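Local coordinates for protein arylesterase (Sulfolobus solfataricus, PDB 5L2P) that hydrolyses aromatic esters, p-nitrophenyl fatty-acid esters and organophosphates such as paraoxon, as a serine esterase of the GDXG lipolytic family, at residues Leu62-Tyr67 and Ile110-Arg115; Leu204-Pro209 and Asp251-Gln256. All coordinates share one frame; numbering follows the deposited sequence.

Interaction 1. Residues Leu62-Tyr67 and Ile110-Arg115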
ATOM      1  N   LEU A  62      19.164 -38.732 -10.113  1.00 58.84           N
ATOM      2  CA  LEU A  62      18.368 -37.500 -10.250  1.00 54.79           C
ATOM      3  C   LEU A  62      17.986 -37.239 -11.705  1.00 52.20           C
ATOM      4  O   LEU A  62      18.856 -36.966 -12.521  1.00 51.63           O
ATOM      5  CB  LEU A  62      19.150 -36.314  -9.688  1.00 54.33           C
ATOM      6  CG  LEU A  62      18.625 -34.894  -9.862  1.00 51.67           C
ATOM      7  CD1 LEU A  62      17.270 -34.817  -9.224  1.00 50.30           C
ATOM      8  CD2 LEU A  62      19.598 -33.926  -9.184  1.00 52.35           C
ATOM      9  N   PRO A  63      16.688 -37.335 -12.037  1.00 50.60           N
ATOM     10  CA  PRO A  63      16.313 -37.159 -13.445  1.00 50.08           C
ATOM     11  C   PRO A  63      16.420 -35.685 -13.886  1.00 48.99           C
ATOM     12  O   PRO A  63      16.067 -34.796 -13.137  1.00 47.06           O
ATOM     13  CB  PRO A  63      14.848 -37.644 -13.511  1.00 48.89           C
ATOM     14  CG  PRO A  63      14.584 -38.286 -12.206  1.00 49.91           C
ATOM     15  CD  PRO A  63      15.536 -37.696 -11.198  1.00 49.61           C
ATOM     16  N   ILE A  64      16.901 -35.465 -15.101  1.00 49.63           N
ATOM     17  CA  ILE A  64      16.911 -34.160 -15.709  1.00 50.14           C
ATOM     18  C   ILE A  64      16.433 -34.222 -17.150  1.00 50.24           C
ATOM     19  O   ILE A  64      16.404 -35.281 -17.747  1.00 48.45           O
ATOM     20  CB  ILE A  64      18.326 -33.521 -15.669  1.00 50.73           C
ATOM     21  CG1 ILE A  64      19.337 -34.403 -16.368  1.00 51.91           C
ATOM     22  CG2 ILE A  64      18.759 -33.309 -14.230  1.00 51.28           C
ATOM     23  CD1 ILE A  64      20.673 -33.691 -16.577  1.00 52.29           C
ATOM     24  N   ARG A  65      16.036 -33.064 -17.685  1.00 50.66           N
ATOM     25  CA  ARG A  65      15.724 -32.943 -19.098  1.00 49.40           C
ATOM     26  C   ARG A  65      16.546 -31.771 -19.650  1.00 49.98           C
ATOM     27  O   ARG A  65      16.516 -30.674 -19.117  1.00 48.03           O
ATOM     28  CB  ARG A  65      14.242 -32.697 -19.306  1.00 50.87           C
ATOM     29  CG  ARG A  65      13.814 -32.819 -20.783  1.00 52.94           C
ATOM     30  CD  ARG A  65      12.320 -32.533 -21.037  1.00 53.95           C
ATOM     31  NE  ARG A  65      11.391 -33.358 -20.285  1.00 55.97           N
ATOM     32  CZ  ARG A  65      10.956 -34.536 -20.667  1.00 59.94           C
ATOM     33  NH1 ARG A  65      11.362 -35.049 -21.815  1.00 64.85           N
ATOM     34  NH2 ARG A  65      10.114 -35.196 -19.895  1.00 60.33           N
ATOM     35  N   ILE A  66      17.284 -32.022 -20.722  1.00 50.66           N
ATOM     36  CA  ILE A  66      18.067 -31.008 -21.402  1.00 50.34           C
ATOM     37  C   ILE A  66      17.305 -30.500 -22.623  1.00 50.43           C
ATOM     38  O   ILE A  66      16.951 -31.308 -23.512  1.00 47.17           O
ATOM     39  CB  ILE A  66      19.399 -31.546 -21.964  1.00 52.48           C
ATOM     40  CG1 ILE A  66      20.109 -32.521 -21.002  1.00 54.85           C
ATOM     41  CG2 ILE A  66      20.307 -30.379 -22.341  1.00 51.48           C
ATOM     42  CD1 ILE A  66      20.181 -32.037 -19.553  1.00 57.02           C
ATOM     43  N   TYR A  67      17.080 -29.168 -22.667  1.00 51.00           N
ATOM     44  CA  TYR A  67      16.408 -28.536 -23.807  1.00 51.78           C
ATOM     45  C   TYR A  67      17.403 -27.816 -24.675  1.00 51.90           C
ATOM     46  O   TYR A  67      18.158 -27.016 -24.180  1.00 53.51           O
ATOM     47  CB  TYR A  67      15.366 -27.547 -23.341  1.00 51.05           C
ATOM     48  CG  TYR A  67      14.274 -28.113 -22.480  1.00 51.55           C
ATOM     49  CD1 TYR A  67      14.475 -28.387 -21.132  1.00 53.61           C
ATOM     50  CD2 TYR A  67      13.034 -28.348 -22.989  1.00 51.17           C
ATOM     51  CE1 TYR A  67      13.445 -28.904 -20.345  1.00 52.46           C
ATOM     52  CE2 TYR A  67      12.022 -28.888 -22.222  1.00 51.59           C
ATOM     53  CZ  TYR A  67      12.235 -29.147 -20.898  1.00 51.35           C
ATOM     54  OH  TYR A  67      11.233 -29.609 -20.096  1.00 52.35           O
ATOM     55  N   ILE A 110      18.324 -26.734 -18.609  1.00 54.27           N
ATOM     56  CA  ILE A 110      18.270 -28.033 -17.935  1.00 55.17           C
ATOM     57  C   ILE A 110      17.284 -27.970 -16.771  1.00 54.75           C
ATOM     58  O   ILE A 110      17.486 -27.223 -15.796  1.00 54.68           O
ATOM     59  CB  ILE A 110      19.647 -28.469 -17.403  1.00 54.65           C
ATOM     60  CG1 ILE A 110      20.616 -28.623 -18.570  1.00 55.09           C
ATOM     61  CG2 ILE A 110      19.538 -29.754 -16.585  1.00 52.95           C
ATOM     62  CD1 ILE A 110      22.036 -28.985 -18.146  1.00 56.70           C
ATOM     63  N   SER A 111      16.219 -28.762 -16.879  1.00 53.49           N
ATOM     64  CA  SER A 111      15.182 -28.801 -15.865  1.00 50.54           C
ATOM     65  C   SER A 111      15.488 -29.970 -14.918  1.00 50.79           C
ATOM     66  O   SER A 111      15.872 -31.057 -15.382  1.00 52.26           O
ATOM     67  CB  SER A 111      13.845 -28.996 -16.544  1.00 52.34           C
ATOM     68  OG  SER A 111      12.775 -28.908 -15.630  1.00 54.43           O
ATOM     69  N   VAL A 112      15.336 -29.756 -13.610  1.00 49.19           N
ATOM     70  CA  VAL A 112      15.686 -30.769 -12.619  1.00 52.23           C
ATOM     71  C   VAL A 112      14.454 -31.341 -11.882  1.00 53.05           C
ATOM     72  O   VAL A 112      13.585 -30.576 -11.422  1.00 57.80           O
ATOM     73  CB  VAL A 112      16.661 -30.199 -11.582  1.00 54.16           C
ATOM     74  CG1 VAL A 112      17.204 -31.304 -10.669  1.00 56.37           C
ATOM     75  CG2 VAL A 112      17.807 -29.462 -12.271  1.00 54.73           C
ATOM     76  N   ASP A 113      14.374 -32.663 -11.787  1.00 54.11           N
ATOM     77  CA  ASP A 113      13.376 -33.341 -10.932  1.00 57.82           C
ATOM     78  C   ASP A 113      13.901 -33.628  -9.534  1.00 57.22           C
ATOM     79  O   ASP A 113      14.158 -34.775  -9.201  1.00 59.91           O
ATOM     80  CB  ASP A 113      12.911 -34.669 -11.567  1.00 59.86           C
ATOM     81  CG  ASP A 113      11.578 -34.572 -12.212  1.00 59.35           C
ATOM     82  OD1 ASP A 113      10.827 -33.594 -11.954  1.00 63.33           O
ATOM     83  OD2 ASP A 113      11.290 -35.509 -12.960  1.00 66.78           O
ATOM     84  N   TYR A 114      14.061 -32.584  -8.731  1.00 56.56           N
ATOM     85  CA  TYR A 114      14.557 -32.731  -7.361  1.00 52.66           C
ATOM     86  C   TYR A 114      13.556 -33.504  -6.534  1.00 51.08           C
ATOM     87  O   TYR A 114      12.363 -33.504  -6.809  1.00 47.92           O
ATOM     88  CB  TYR A 114      14.860 -31.343  -6.721  1.00 50.44           C
ATOM     89  CG  TYR A 114      13.687 -30.393  -6.727  1.00 48.47           C
ATOM     90  CD1 TYR A 114      12.746 -30.423  -5.703  1.00 49.13           C
ATOM     91  CD2 TYR A 114      13.500 -29.488  -7.768  1.00 47.46           C
ATOM     92  CE1 TYR A 114      11.653 -29.580  -5.713  1.00 49.62           C
ATOM     93  CE2 TYR A 114      12.405 -28.619  -7.783  1.00 47.99           C
ATOM     94  CZ  TYR A 114      11.489 -28.671  -6.758  1.00 49.42           C
ATOM     95  OH  TYR A 114      10.425 -27.828  -6.744  1.00 50.24           O
ATOM     96  N   ARG A 115      14.054 -34.146  -5.487  1.00 54.18           N
ATOM     97  CA  ARG A 115      13.185 -34.935  -4.600  1.00 56.27           C
ATOM     98  C   ARG A 115      12.276 -34.060  -3.758  1.00 57.24           C
ATOM     99  O   ARG A 115      12.695 -33.002  -3.276  1.00 60.16           O
ATOM    100  CB  ARG A 115      14.010 -35.847  -3.700  1.00 54.91           C
ATOM    101  CG  ARG A 115      14.557 -37.055  -4.416  1.00 53.19           C
ATOM    102  CD  ARG A 115      15.499 -37.834  -3.519  1.00 52.51           C
ATOM    103  NE  ARG A 115      16.797 -37.218  -3.438  1.00 50.87           N
ATOM    104  CZ  ARG A 115      17.844 -37.706  -2.777  1.00 50.80           C
ATOM    105  NH1 ARG A 115      17.762 -38.846  -2.141  1.00 51.97           N
ATOM    106  NH2 ARG A 115      18.991 -37.040  -2.776  1.00 49.43           N
TER
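With CG anti to the backbone N (chi1 172°), L62 reaches across to strand 108-112, and its two methyls straddle CG1 of V112, the CD1 to CG1 distance being 3.8 Å. I66 and I110 both hold CG1 anti to their own carbonyl carbon, and their side chains lie next to one another, pointing the same way; CD1 of I66 rests on CG1 of I110 at 3.6 Å. I64 lies on that same apolar face, its CB near CG2 of I110. Beneath these groups runs a regular antiparallel pairing. R65 and S111 form the hydrogen-bonded pair, R65 N giving to S111 O at 3.1 Å and S111 N to R65 O at 3.0 Å, both donors in the plane of the carbonyl they meet. Two residues on, past the non-hydrogen-bonded pair I64 and V112, D113 N donates to P63 O at 3.0 Å with an N-H...O angle of 164°, although D113 already lies past the end of its strand. The side chains of P63 and D113 cross at about a right angle there. On the face of R65 and S111, the edge of the Y67 ring meets CB of S111, CE1 to CB 3.8 Å. The polar ends turn to other partners: R65 to D52 and E92, the Y67 hydroxyl to D95, and OD1 of D113 to the amide of I91. The contact thus divides its chemistry: main-chain bonds join the antiparallel N-terminal strands to the parallel part of the alpha/beta hydrolase sheet, the face of I64, I66, I110 and V112 is apolar, and that of R65 and S111 carries polar ends.

Interaction 2. Residues Leu204-Pro209 and Asp251-Gln256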
ATOM      1  N   LEU A 204      -3.321 -19.709  -4.574  1.00 61.08           N
ATOM      2  CA  LEU A 204      -2.342 -20.060  -3.542  1.00 60.61           C
ATOM      3  C   LEU A 204      -2.914 -19.851  -2.148  1.00 63.80           C
ATOM      4  O   LEU A 204      -2.708 -18.768  -1.555  1.00 71.45           O
ATOM      5  CB  LEU A 204      -1.077 -19.189  -3.662  1.00 58.28           C
ATOM      6  CG  LEU A 204       0.089 -19.587  -2.772  1.00 57.21           C
ATOM      7  CD1 LEU A 204       0.430 -21.059  -3.011  1.00 60.71           C
ATOM      8  CD2 LEU A 204       1.319 -18.754  -3.095  1.00 58.03           C
ATOM      9  N   ASP A 205      -3.624 -20.857  -1.641  1.00 60.02           N
ATOM     10  CA  ASP A 205      -4.252 -20.752  -0.349  1.00 60.33           C
ATOM     11  C   ASP A 205      -3.329 -21.154   0.792  1.00 58.60           C
ATOM     12  O   ASP A 205      -2.968 -22.285   0.901  1.00 59.19           O
ATOM     13  CB  ASP A 205      -5.534 -21.567  -0.280  1.00 62.68           C
ATOM     14  CG  ASP A 205      -6.608 -21.045  -1.221  1.00 63.04           C
ATOM     15  OD1 ASP A 205      -7.062 -19.903  -1.083  1.00 56.50           O
ATOM     16  OD2 ASP A 205      -7.039 -21.829  -2.087  1.00 72.06           O
ATOM     17  N   ILE A 206      -3.030 -20.205   1.681  1.00 56.02           N
ATOM     18  CA  ILE A 206      -2.075 -20.366   2.776  1.00 54.73           C
ATOM     19  C   ILE A 206      -2.740 -20.180   4.140  1.00 55.73           C
ATOM     20  O   ILE A 206      -3.441 -19.226   4.361  1.00 58.73           O
ATOM     21  CB  ILE A 206      -0.961 -19.314   2.637  1.00 54.49           C
ATOM     22  CG1 ILE A 206      -0.276 -19.459   1.282  1.00 52.91           C
ATOM     23  CG2 ILE A 206       0.067 -19.437   3.762  1.00 55.35           C
ATOM     24  CD1 ILE A 206       0.754 -18.375   1.008  1.00 52.18           C
ATOM     25  N   ASN A 207      -2.543 -21.120   5.055  1.00 57.37           N
ATOM     26  CA  ASN A 207      -2.989 -20.979   6.445  1.00 57.48           C
ATOM     27  C   ASN A 207      -1.864 -20.445   7.301  1.00 54.87           C
ATOM     28  O   ASN A 207      -0.685 -20.683   7.012  1.00 52.71           O
ATOM     29  CB  ASN A 207      -3.477 -22.323   7.024  1.00 60.96           C
ATOM     30  CG  ASN A 207      -4.849 -22.718   6.493  1.00 66.45           C
ATOM     31  OD1 ASN A 207      -5.774 -21.888   6.452  1.00 69.48           O
ATOM     32  ND2 ASN A 207      -4.997 -23.987   6.074  1.00 68.06           N
ATOM     33  N   LEU A 208      -2.227 -19.722   8.363  1.00 54.66           N
ATOM     34  CA  LEU A 208      -1.247 -19.117   9.286  1.00 53.60           C
ATOM     35  C   LEU A 208      -1.408 -19.711  10.678  1.00 53.70           C
ATOM     36  O   LEU A 208      -2.508 -20.059  11.061  1.00 55.17           O
ATOM     37  CB  LEU A 208      -1.416 -17.593   9.332  1.00 53.22           C
ATOM     38  CG  LEU A 208      -1.224 -16.813   8.014  1.00 52.62           C
ATOM     39  CD1 LEU A 208      -1.416 -15.301   8.244  1.00 55.85           C
ATOM     40  CD2 LEU A 208       0.093 -17.070   7.306  1.00 51.16           C
ATOM     41  N   PRO A 209      -0.334 -19.801  11.460  1.00 54.44           N
ATOM     42  CA  PRO A 209       1.014 -19.287  11.200  1.00 56.13           C
ATOM     43  C   PRO A 209       1.879 -20.146  10.272  1.00 56.58           C
ATOM     44  O   PRO A 209       2.695 -19.597   9.521  1.00 58.25           O
ATOM     45  CB  PRO A 209       1.646 -19.215  12.608  1.00 55.89           C
ATOM     46  CG  PRO A 209       0.962 -20.287  13.353  1.00 57.26           C
ATOM     47  CD  PRO A 209      -0.453 -20.362  12.817  1.00 56.06           C
ATOM     48  N   ASP A 251      -0.664 -11.859  -5.044  1.00 41.68           N
ATOM     49  CA  ASP A 251       0.031 -13.029  -4.608  1.00 40.61           C
ATOM     50  C   ASP A 251       0.371 -12.804  -3.152  1.00 41.88           C
ATOM     51  O   ASP A 251       0.883 -11.750  -2.795  1.00 43.24           O
ATOM     52  CB  ASP A 251       1.299 -13.151  -5.432  1.00 39.27           C
ATOM     53  CG  ASP A 251       2.123 -14.415  -5.120  1.00 40.06           C
ATOM     54  OD1 ASP A 251       1.931 -15.054  -4.055  1.00 38.33           O
ATOM     55  OD2 ASP A 251       2.984 -14.737  -5.982  1.00 40.71           O
ATOM     56  N   PRO A 252       0.077 -13.781  -2.291  1.00 43.52           N
ATOM     57  CA  PRO A 252       0.436 -13.568  -0.881  1.00 44.52           C
ATOM     58  C   PRO A 252       1.946 -13.433  -0.646  1.00 42.64           C
ATOM     59  O   PRO A 252       2.355 -12.843   0.323  1.00 51.96           O
ATOM     60  CB  PRO A 252      -0.158 -14.799  -0.169  1.00 44.43           C
ATOM     61  CG  PRO A 252      -0.336 -15.810  -1.241  1.00 45.56           C
ATOM     62  CD  PRO A 252      -0.664 -15.023  -2.476  1.00 44.37           C
ATOM     63  N   LEU A 253       2.756 -13.970  -1.527  1.00 42.30           N
ATOM     64  CA  LEU A 253       4.203 -13.974  -1.381  1.00 43.60           C
ATOM     65  C   LEU A 253       4.817 -12.728  -2.002  1.00 41.53           C
ATOM     66  O   LEU A 253       6.059 -12.621  -2.045  1.00 39.60           O
ATOM     67  CB  LEU A 253       4.823 -15.225  -2.076  1.00 44.66           C
ATOM     68  CG  LEU A 253       4.313 -16.605  -1.683  1.00 47.50           C
ATOM     69  CD1 LEU A 253       5.025 -17.675  -2.508  1.00 50.40           C
ATOM     70  CD2 LEU A 253       4.499 -16.867  -0.196  1.00 48.91           C
ATOM     71  N   ARG A 254       3.977 -11.819  -2.519  1.00 40.74           N
ATOM     72  CA  ARG A 254       4.470 -10.607  -3.189  1.00 40.05           C
ATOM     73  C   ARG A 254       5.456  -9.814  -2.357  1.00 41.03           C
ATOM     74  O   ARG A 254       6.535  -9.481  -2.821  1.00 42.57           O
ATOM     75  CB  ARG A 254       3.299  -9.718  -3.575  1.00 38.96           C
ATOM     76  CG  ARG A 254       3.639  -8.434  -4.339  1.00 37.61           C
ATOM     77  CD  ARG A 254       2.437  -7.479  -4.376  1.00 38.37           C
ATOM     78  NE  ARG A 254       2.213  -6.866  -3.069  1.00 38.93           N
ATOM     79  CZ  ARG A 254       1.111  -6.255  -2.689  1.00 40.41           C
ATOM     80  NH1 ARG A 254       0.081  -6.166  -3.502  1.00 42.41           N
ATOM     81  NH2 ARG A 254       1.052  -5.719  -1.469  1.00 41.25           N
ATOM     82  N   ASP A 255       5.087  -9.500  -1.122  1.00 42.74           N
ATOM     83  CA  ASP A 255       5.896  -8.561  -0.312  1.00 40.67           C
ATOM     84  C   ASP A 255       7.238  -9.138   0.122  1.00 44.56           C
ATOM     85  O   ASP A 255       8.253  -8.422   0.100  1.00 52.80           O
ATOM     86  CB  ASP A 255       5.092  -8.028   0.878  1.00 40.53           C
ATOM     87  CG  ASP A 255       3.955  -7.056   0.421  1.00 40.40           C
ATOM     88  OD1 ASP A 255       4.068  -6.510  -0.703  1.00 38.82           O
ATOM     89  OD2 ASP A 255       2.964  -6.861   1.155  1.00 40.67           O
ATOM     90  N   GLN A 256       7.298 -10.422   0.462  1.00 45.09           N
ATOM     91  CA  GLN A 256       8.576 -11.079   0.798  1.00 44.84           C
ATOM     92  C   GLN A 256       9.527 -11.140  -0.382  1.00 46.21           C
ATOM     93  O   GLN A 256      10.736 -10.951  -0.205  1.00 47.64           O
ATOM     94  CB  GLN A 256       8.384 -12.496   1.382  1.00 44.72           C
ATOM     95  CG  GLN A 256       7.830 -13.538   0.452  1.00 43.83           C
ATOM     96  CD  GLN A 256       7.402 -14.791   1.206  1.00 45.17           C
ATOM     97  OE1 GLN A 256       8.141 -15.794   1.293  1.00 45.88           O
ATOM     98  NE2 GLN A 256       6.206 -14.744   1.762  1.00 45.87           N
TER
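L204 opens the loop 204-209 by laying its isobutyl group against the turn D251-L253. Its CG stands anti to the backbone N (chi1 -172°), and the CD2 methyl is the tip that does the touching: it lies 3.9 Å from CG of P252 and also meets CD1 of L253 and the carboxylate oxygen OD1 of D251. The carbonyl oxygen of L204 approaches the same proline carbon. After D205, which points away, I206 turns back toward the turn, and its CD1 methyl presses on the proline ring, 3.6 Å from CG of P252; it also comes within 4.2 Å of CD2 of L253. P252 is therefore met by both L204 and I206, each crossing it at a slant. Farther along the loop, L208 packs on R263 of a neighbouring subunit. The turn that L204 and I206 cover is the acid loop of the alpha/beta hydrolase fold, which follows strand 242-248 and carries the inferred catalytic D251. It is a type I beta turn from D251 to R254, leading directly into helix 254-266. OD1 of D251 accepts from L253 N at 2.9 Å, a capping bond ahead of that helix, the donor standing 55° out of the carboxylate plane, while OD2 accepts from ND1 of H281, so the two oxygens divide their duties between turn and histidine. H281 also touches L204. At the first turn of the helix, R254 forms a salt bridge with D255, side-on, NE and NH2 both reaching OD1, with NE at 3.0 Å.

Overall arrangement
Both contacts are buried, yet they lie on opposite sides of the chain's centre, their own centres 27 Å apart, and they share no strand or helix. Interaction 1 lies within the central sheet, pairing two neighbouring strands that run antiparallel to each other through backbone hydrogen bonds backed by aliphatic side chains. Interaction 2 pairs a loop lacking regular structure with the turn at the start of a helix, and its cross-contact is mainly apolar, with about 173 Å² buried against 443 Å². Its polar bonds stay within one segment or go to outside partners. Interaction 2 contains the inferred catalytic aspartate, whereas interaction 1 comes near the active site through Y114, whose side chain is about 8 Å from that of S156.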